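Local coordinates for hydrolase, putative (Plasmodium vivax, PDB 2B30), which probably acts as a magnesium-dependent phosphatase of the haloacid dehalogenase superfamily, and carries a bound calcium ion in the crystal, at residues 83-87 and 88-92; 121-124 and 125-129; 262-265 and 266-270. All blocks are in the same frame, centred on the assembly; numbering follows the deposited sequence.

Contact 1. Residues 83-87 and 88-92; sequences NLKKM and NFYGM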
loop_
_atom_site.group_PDB
_atom_site.type_symbol
_atom_site.label_atom_id
_atom_site.label_comp_id
_atom_site.label_asym_id
_atom_site.label_seq_id
_atom_site.Cartn_x
_atom_site.Cartn_y
_atom_site.Cartn_z
ATOM N N ASN A 83 17.953 19.092 21.871
ATOM C CA ASN A 83 18.202 18.497 20.552
ATOM C C ASN A 83 17.390 19.147 19.431
ATOM O O ASN A 83 17.898 19.329 18.319
ATOM C CB ASN A 83 17.906 17.001 20.577
ATOM C CG ASN A 83 19.028 16.193 21.181
ATOM O OD1 ASN A 83 20.120 16.700 21.421
ATOM N ND2 ASN A 83 18.772 14.913 21.397
ATOM N N LEU A 84 16.140 19.494 19.729
ATOM C CA LEU A 84 15.275 20.150 18.753
ATOM C C LEU A 84 15.858 21.499 18.340
ATOM O O LEU A 84 15.819 21.867 17.162
ATOM C CB LEU A 84 13.855 20.329 19.315
ATOM C CG LEU A 84 13.067 19.087 19.779
ATOM C CD1 LEU A 84 11.632 19.464 20.088
ATOM C CD2 LEU A 84 13.089 17.941 18.761
ATOM N N LYS A 85 16.402 22.230 19.313
ATOM C CA LYS A 85 17.075 23.505 19.045
ATOM C C LYS A 85 18.325 23.253 18.218
ATOM O O LYS A 85 18.563 23.916 17.215
ATOM C CB LYS A 85 17.457 24.205 20.356
ATOM C CG LYS A 85 16.307 24.914 21.077
ATOM C CD LYS A 85 16.080 26.313 20.520
ATOM C CE LYS A 85 15.329 27.220 21.490
ATOM N NZ LYS A 85 15.211 28.600 20.930
ATOM N N LYS A 86 19.109 22.273 18.652
ATOM C CA LYS A 86 20.361 21.902 17.997
ATOM C C LYS A 86 20.146 21.498 16.531
ATOM O O LYS A 86 20.910 21.899 15.656
ATOM C CB LYS A 86 21.024 20.765 18.781
ATOM C CG LYS A 86 22.424 20.374 18.319
ATOM C CD LYS A 86 23.033 19.333 19.278
ATOM C CE LYS A 86 24.321 18.702 18.726
ATOM N NZ LYS A 86 24.787 17.543 19.550
ATOM N N MET A 87 19.113 20.705 16.267
ATOM C CA MET A 87 18.802 20.275 14.893
ATOM C C MET A 87 18.084 21.352 14.090
ATOM O O MET A 87 18.207 21.389 12.863
ATOM C CB MET A 87 17.893 19.044 14.902
ATOM C CG MET A 87 18.495 17.812 15.500
ATOM S SD MET A 87 17.358 16.431 15.402
ATOM C CE MET A 87 16.046 16.939 16.515
ATOM N N ASN A 88 17.333 22.204 14.794
ATOM C CA ASN A 88 16.352 23.103 14.192
ATOM C C ASN A 88 15.242 22.283 13.524
ATOM O O ASN A 88 14.880 22.507 12.371
ATOM C CB ASN A 88 17.002 24.077 13.206
ATOM C CG ASN A 88 16.078 25.208 12.813
ATOM O OD1 ASN A 88 15.096 25.498 13.503
ATOM N ND2 ASN A 88 16.384 25.859 11.696
ATOM N N PHE A 89 14.716 21.325 14.284
ATOM C CA PHE A 89 13.687 20.406 13.824
ATOM C C PHE A 89 12.680 20.159 14.950
ATOM O O PHE A 89 13.078 19.938 16.095
ATOM C CB PHE A 89 14.323 19.088 13.409
ATOM C CG PHE A 89 13.360 18.130 12.787
ATOM C CD1 PHE A 89 12.860 18.372 11.515
ATOM C CD2 PHE A 89 12.945 16.995 13.471
ATOM C CE1 PHE A 89 11.961 17.496 10.927
ATOM C CE2 PHE A 89 12.050 16.110 12.896
ATOM C CZ PHE A 89 11.555 16.359 11.623
ATOM N N TYR A 90 11.388 20.206 14.616
ATOM C CA TYR A 90 10.311 20.150 15.601
ATOM C C TYR A 90 9.190 19.236 15.101
ATOM O O TYR A 90 8.005 19.477 15.348
ATOM C CB TYR A 90 9.797 21.576 15.905
ATOM C CG TYR A 90 10.911 22.530 16.305
ATOM C CD1 TYR A 90 11.259 22.723 17.645
ATOM C CD2 TYR A 90 11.657 23.201 15.335
ATOM C CE1 TYR A 90 12.309 23.573 17.999
ATOM C CE2 TYR A 90 12.708 24.044 15.682
ATOM C CZ TYR A 90 13.023 24.228 17.006
ATOM O OH TYR A 90 14.059 25.069 17.318
ATOM N N GLY A 91 9.581 18.180 14.389
ATOM C CA GLY A 91 8.652 17.146 13.948
ATOM C C GLY A 91 7.763 17.526 12.784
ATOM O O GLY A 91 6.753 16.873 12.533
ATOM N N MET A 92 8.131 18.570 12.058
ATOM C CA MET A 92 7.342 19.017 10.925
ATOM C C MET A 92 8.228 19.217 9.704
ATOM O O MET A 92 9.159 20.008 9.739
ATOM C CB MET A 92 6.659 20.320 11.266
ATOM C CG MET A 92 5.822 20.252 12.504
ATOM S SD MET A 92 5.126 21.861 12.786
ATOM C CE MET A 92 6.567 22.795 13.318
#
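A Schellman motif ends helix 81-87 here, and it is a local contact: Leu84 in the last turn receives Asn88, Phe89 and Tyr90 as the chain turns off toward strand 94-96. Asn88, with positive phi (64°), is the C-prime residue. The defining bond runs from Phe89 N to Leu84 O (3.1 Å) and is fairly straight, 158° at the hydrogen; Asn88 N adds weak, more bent bonds to Leu84 O and Lys85 O.

Two aromatic residues then part company. Tyr90 returns to the helix, its ring meeting Leu84 with CE1 3.8 Å from CB, while its OH comes 3.8 Å from Lys85 CA. Phe89, with CG anti to its own N (chi1 -174°), sends its ring inward to Val64, Ile66 and Ile58. Met87 follows it, CB to CB at 3.9 Å and its terminal CE near the plane of the Phe89 ring at the edge. Leu84 and Met87 both reach Phe79 of helix 72-79 as well.

The chemistry implies a division of labour: backbone N-H groups gather on the carbonyl oxygens of the last helical turn, and the apolar side chains around them fasten the helix end to its neighbours in the core domain.

Contact 2. Residues 121-124 and 125-129; sequences AELI and SYLVE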
loop_
_atom_site.group_PDB
_atom_site.type_symbol
_atom_site.label_atom_id
_atom_site.label_comp_id
_atom_site.label_asym_id
_atom_site.label_seq_id
_atom_site.Cartn_x
_atom_site.Cartn_y
_atom_site.Cartn_z
ATOM N N ALA A 121 -16.395 0.689 18.590
ATOM C CA ALA A 121 -17.328 0.129 19.575
ATOM C C ALA A 121 -17.123 -1.375 19.703
ATOM O O ALA A 121 -17.064 -1.919 20.811
ATOM C CB ALA A 121 -18.760 0.425 19.190
ATOM N N GLU A 122 -17.000 -2.049 18.570
ATOM C CA GLU A 122 -16.820 -3.478 18.610
ATOM C C GLU A 122 -15.497 -3.775 19.271
ATOM O O GLU A 122 -15.396 -4.684 20.090
ATOM C CB GLU A 122 -16.876 -4.093 17.220
ATOM C CG GLU A 122 -16.882 -5.610 17.265
ATOM C CD GLU A 122 -17.226 -6.251 15.928
ATOM O OE1 GLU A 122 -17.045 -5.592 14.874
ATOM O OE2 GLU A 122 -17.679 -7.419 15.937
ATOM N N LEU A 123 -14.489 -2.981 18.933
ATOM C CA LEU A 123 -13.137 -3.221 19.411
ATOM C C LEU A 123 -13.064 -3.162 20.930
ATOM O O LEU A 123 -12.484 -4.049 21.559
ATOM C CB LEU A 123 -12.166 -2.215 18.794
ATOM C CG LEU A 123 -10.712 -2.330 19.231
ATOM C CD1 LEU A 123 -10.167 -3.670 18.821
ATOM C CD2 LEU A 123 -9.895 -1.194 18.641
ATOM N N ILE A 124 -13.647 -2.110 21.501
ATOM C CA ILE A 124 -13.693 -1.911 22.958
ATOM C C ILE A 124 -14.528 -3.007 23.638
ATOM O O ILE A 124 -14.197 -3.456 24.727
ATOM C CB ILE A 124 -14.273 -0.497 23.332
ATOM C CG1 ILE A 124 -13.433 0.633 22.709
ATOM C CG2 ILE A 124 -14.371 -0.323 24.851
ATOM C CD1 ILE A 124 -11.933 0.551 23.008
ATOM N N SER A 125 -15.602 -3.431 22.985
ATOM C CA SER A 125 -16.428 -4.509 23.498
ATOM C C SER A 125 -15.622 -5.802 23.566
ATOM O O SER A 125 -15.711 -6.537 24.541
ATOM C CB SER A 125 -17.665 -4.698 22.622
ATOM O OG SER A 125 -18.757 -5.137 23.404
ATOM N N TYR A 126 -14.828 -6.060 22.531
ATOM C CA TYR A 126 -13.898 -7.206 22.498
ATOM C C TYR A 126 -12.780 -7.118 23.556
ATOM O O TYR A 126 -12.377 -8.142 24.126
ATOM C CB TYR A 126 -13.284 -7.356 21.090
ATOM C CG TYR A 126 -12.224 -8.431 20.969
ATOM C CD1 TYR A 126 -12.546 -9.704 20.518
ATOM C CD2 TYR A 126 -10.901 -8.174 21.302
ATOM C CE1 TYR A 126 -11.581 -10.696 20.415
ATOM C CE2 TYR A 126 -9.934 -9.155 21.199
ATOM C CZ TYR A 126 -10.281 -10.416 20.753
ATOM O OH TYR A 126 -9.322 -11.399 20.645
ATOM N N LEU A 127 -12.276 -5.909 23.809
ATOM C CA LEU A 127 -11.196 -5.709 24.790
ATOM C C LEU A 127 -11.667 -5.920 26.235
ATOM O O LEU A 127 -10.918 -6.438 27.069
ATOM C CB LEU A 127 -10.577 -4.316 24.630
ATOM C CG LEU A 127 -9.765 -4.114 23.345
ATOM C CD1 LEU A 127 -9.308 -2.675 23.238
ATOM C CD2 LEU A 127 -8.574 -5.068 23.264
ATOM N N VAL A 128 -12.903 -5.506 26.524
ATOM C CA VAL A 128 -13.516 -5.753 27.827
ATOM C C VAL A 128 -13.718 -7.264 28.000
ATOM O O VAL A 128 -13.249 -7.849 28.984
ATOM C CB VAL A 128 -14.861 -5.000 27.985
ATOM C CG1 VAL A 128 -15.557 -5.397 29.270
ATOM C CG2 VAL A 128 -14.645 -3.489 27.967
ATOM N N GLU A 129 -14.383 -7.888 27.022
ATOM C CA GLU A 129 -14.638 -9.335 27.035
ATOM C C GLU A 129 -13.350 -10.117 27.310
ATOM O O GLU A 129 -13.352 -11.034 28.108
ATOM C CB GLU A 129 -15.291 -9.792 25.713
ATOM C CG GLU A 129 -15.867 -11.219 25.711
#
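Ile124, Ser125 and Leu123 lie at the middle of an amphipathic helix, 117-129, that packs on the six-stranded sheet of what is probably the cap domain of this subfamily IIB hydrolase. They show how a short length of helix serves two environments.

Ile124 has the largest share of its surface buried by the contact. Its CG1 stands anti to the carbonyl carbon (chi1 -59°), and the chain bends again at chi2, which takes CD1 to 4.2 Å from CD1 of Leu127, three residues on; the two side chains cross obliquely. The other branch faces the following turn, where CG2 of Ile124 lies 4.5 Å from CG2 of Val128, a loose apolar approach.

Leu123 belongs to the more deeply buried side. Its CG sits 4.3 Å from Leu127 CD1, and both leucines, with Ile124, rest on Leu182 of strand 181-184; Leu127 also reaches Ile184. Next to them Tyr126 turns its ring away to the neighbouring helix 191-201 and meets Phe202 edge-to-face.

Ser125 is exposed and engages mainly through its backbone and CB. Its N donates to Ala121 O at 3.0 Å, while CB lies 3.4 Å from Glu122 O. Glu122, one turn from Tyr126, has its carboxylate in a salt bridge with Lys205, and the flank of Glu122 and Tyr126 thus combines an ion pair with aromatic packing on Phe202.

The i to i+4 ladder continues with Tyr126 N to Glu122 O and Leu127 N to Leu123 O, and ends for this contact with Val128 N donating to Ile124 O at 3.0 Å; the CG2 methyl of Val128 also lies 3.3 Å from Ile124 O.

Contact 3. Residues 262-265 and 266-270; sequences SFAV and ANATD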
loop_
_atom_site.group_PDB
_atom_site.type_symbol
_atom_site.label_atom_id
_atom_site.label_comp_id
_atom_site.label_asym_id
_atom_site.label_seq_id
_atom_site.Cartn_x
_atom_site.Cartn_y
_atom_site.Cartn_z
ATOM N N SER A 262 15.749 2.481 -0.236
ATOM C CA SER A 262 15.228 2.016 1.042
ATOM C C SER A 262 16.265 1.171 1.742
ATOM O O SER A 262 16.887 0.278 1.144
ATOM C CB SER A 262 13.924 1.225 0.866
ATOM O OG SER A 262 14.127 -0.004 0.187
ATOM N N PHE A 263 16.448 1.456 3.022
ATOM C CA PHE A 263 17.519 0.848 3.783
ATOM C C PHE A 263 17.010 0.288 5.095
ATOM O O PHE A 263 16.278 0.965 5.816
ATOM C CB PHE A 263 18.609 1.889 4.023
ATOM C CG PHE A 263 19.318 2.299 2.770
ATOM C CD1 PHE A 263 20.430 1.600 2.327
ATOM C CD2 PHE A 263 18.857 3.360 2.013
ATOM C CE1 PHE A 263 21.079 1.969 1.154
ATOM C CE2 PHE A 263 19.500 3.728 0.845
ATOM C CZ PHE A 263 20.611 3.027 0.415
ATOM N N ALA A 264 17.391 -0.954 5.394
ATOM C CA ALA A 264 17.074 -1.562 6.690
ATOM C C ALA A 264 18.311 -1.590 7.572
ATOM O O ALA A 264 19.384 -1.983 7.135
ATOM C CB ALA A 264 16.527 -2.952 6.512
ATOM N N VAL A 265 18.162 -1.157 8.819
ATOM C CA VAL A 265 19.269 -1.208 9.775
ATOM C C VAL A 265 19.715 -2.651 10.007
ATOM O O VAL A 265 18.939 -3.591 9.820
ATOM C CB VAL A 265 18.905 -0.560 11.140
ATOM C CG1 VAL A 265 19.033 0.947 11.081
ATOM C CG2 VAL A 265 17.499 -0.962 11.595
ATOM N N ALA A 266 20.972 -2.807 10.415
ATOM C CA ALA A 266 21.542 -4.117 10.762
ATOM C C ALA A 266 20.667 -4.890 11.743
ATOM O O ALA A 266 20.547 -6.120 11.646
ATOM C CB ALA A 266 22.917 -3.935 11.353
ATOM N N ASN A 267 20.055 -4.169 12.684
ATOM C CA ASN A 267 19.154 -4.790 13.664
ATOM C C ASN A 267 17.707 -4.980 13.187
ATOM O O ASN A 267 16.836 -5.330 13.975
ATOM C CB ASN A 267 19.163 -4.002 14.978
ATOM C CG ASN A 267 18.922 -2.520 14.783
ATOM O OD1 ASN A 267 19.797 -1.794 14.311
ATOM N ND2 ASN A 267 17.750 -2.056 15.177
ATOM N N ALA A 268 17.446 -4.776 11.900
ATOM C CA ALA A 268 16.087 -4.865 11.396
ATOM C C ALA A 268 15.577 -6.287 11.471
ATOM O O ALA A 268 16.350 -7.234 11.552
ATOM C CB ALA A 268 16.009 -4.362 9.975
ATOM N N THR A 269 14.259 -6.423 11.442
ATOM C CA THR A 269 13.626 -7.724 11.416
ATOM C C THR A 269 13.838 -8.354 10.044
ATOM O O THR A 269 14.009 -7.645 9.064
ATOM C CB THR A 269 12.126 -7.616 11.772
ATOM O OG1 THR A 269 11.591 -8.932 11.938
ATOM C CG2 THR A 269 11.335 -6.892 10.689
ATOM N N ASP A 270 13.844 -9.683 9.975
ATOM C CA ASP A 270 14.158 -10.389 8.720
ATOM C C ASP A 270 13.304 -9.921 7.567
ATOM O O ASP A 270 13.794 -9.776 6.453
ATOM C CB ASP A 270 13.985 -11.900 8.863
ATOM C CG ASP A 270 15.125 -12.547 9.609
ATOM O OD1 ASP A 270 16.217 -11.942 9.668
ATOM O OD2 ASP A 270 14.928 -13.668 10.130
#
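Val265 and Ala268 close a type I beta turn at the end of strand 261-264, one of the parallel strands of the Rossmann-like core of the haloacid dehalogenase fold. Ala268 N donates to Val265 O at 2.8 Å, from well above the carbonyl plane (57° out of it). The turn brings methyl groups together: Ala264 CB meets Ala268 CB at 3.8 Å, and Val265 CG2 lies 4.1 Å from Ala268 CB.

Val265 is also met by the Asn267 amide, whose CG occupies the position between backbone N and carbonyl carbon (chi1 51°) and so folds back across the turn. The amide is held by two bonds further out: OD1 accepts from His284 N, and ND2 donates to Gly36 O, in helix 34-38, next to the calcium ligand Asp35.

In the next shell Val265 touches Ala288 of helix 288-297, and its side chain stands about 4 Å, nearest atoms, from that of Asp248, a calcium ligand. Val265 thus packs in the second shell, against a residue that holds the calcium ion. Behind it, Ala264 is bonded through its backbone to Cys278 and Leu280. Of the Asn267 side chain, OD1 makes the nearest approach to the valine, 3.5 Å from Val265 CB.

In the fold
All three contacts are local: contact 1 leaves a helix, contact 2 continues one and contact 3 leaves a strand. Contact 3 is the buried one, close to the calcium site at the C-terminal end of strand 261-264, next to the edge strand, and its amide bonds reach helix 34-38 and His284. Contacts 1 and 2 are partly buried and lie away from that site, on opposite sides of the chain's centre, about 39 Å apart between centres. Contact 1 ends a helix flanking the same eight-stranded sheet that supplies contact 3, whereas contact 2 rides on the six-stranded sheet. Aromatic rings take part in contacts 1 and 2; contact 3 joins methyl groups to a hydrogen-bonded turn and an asparagine amide.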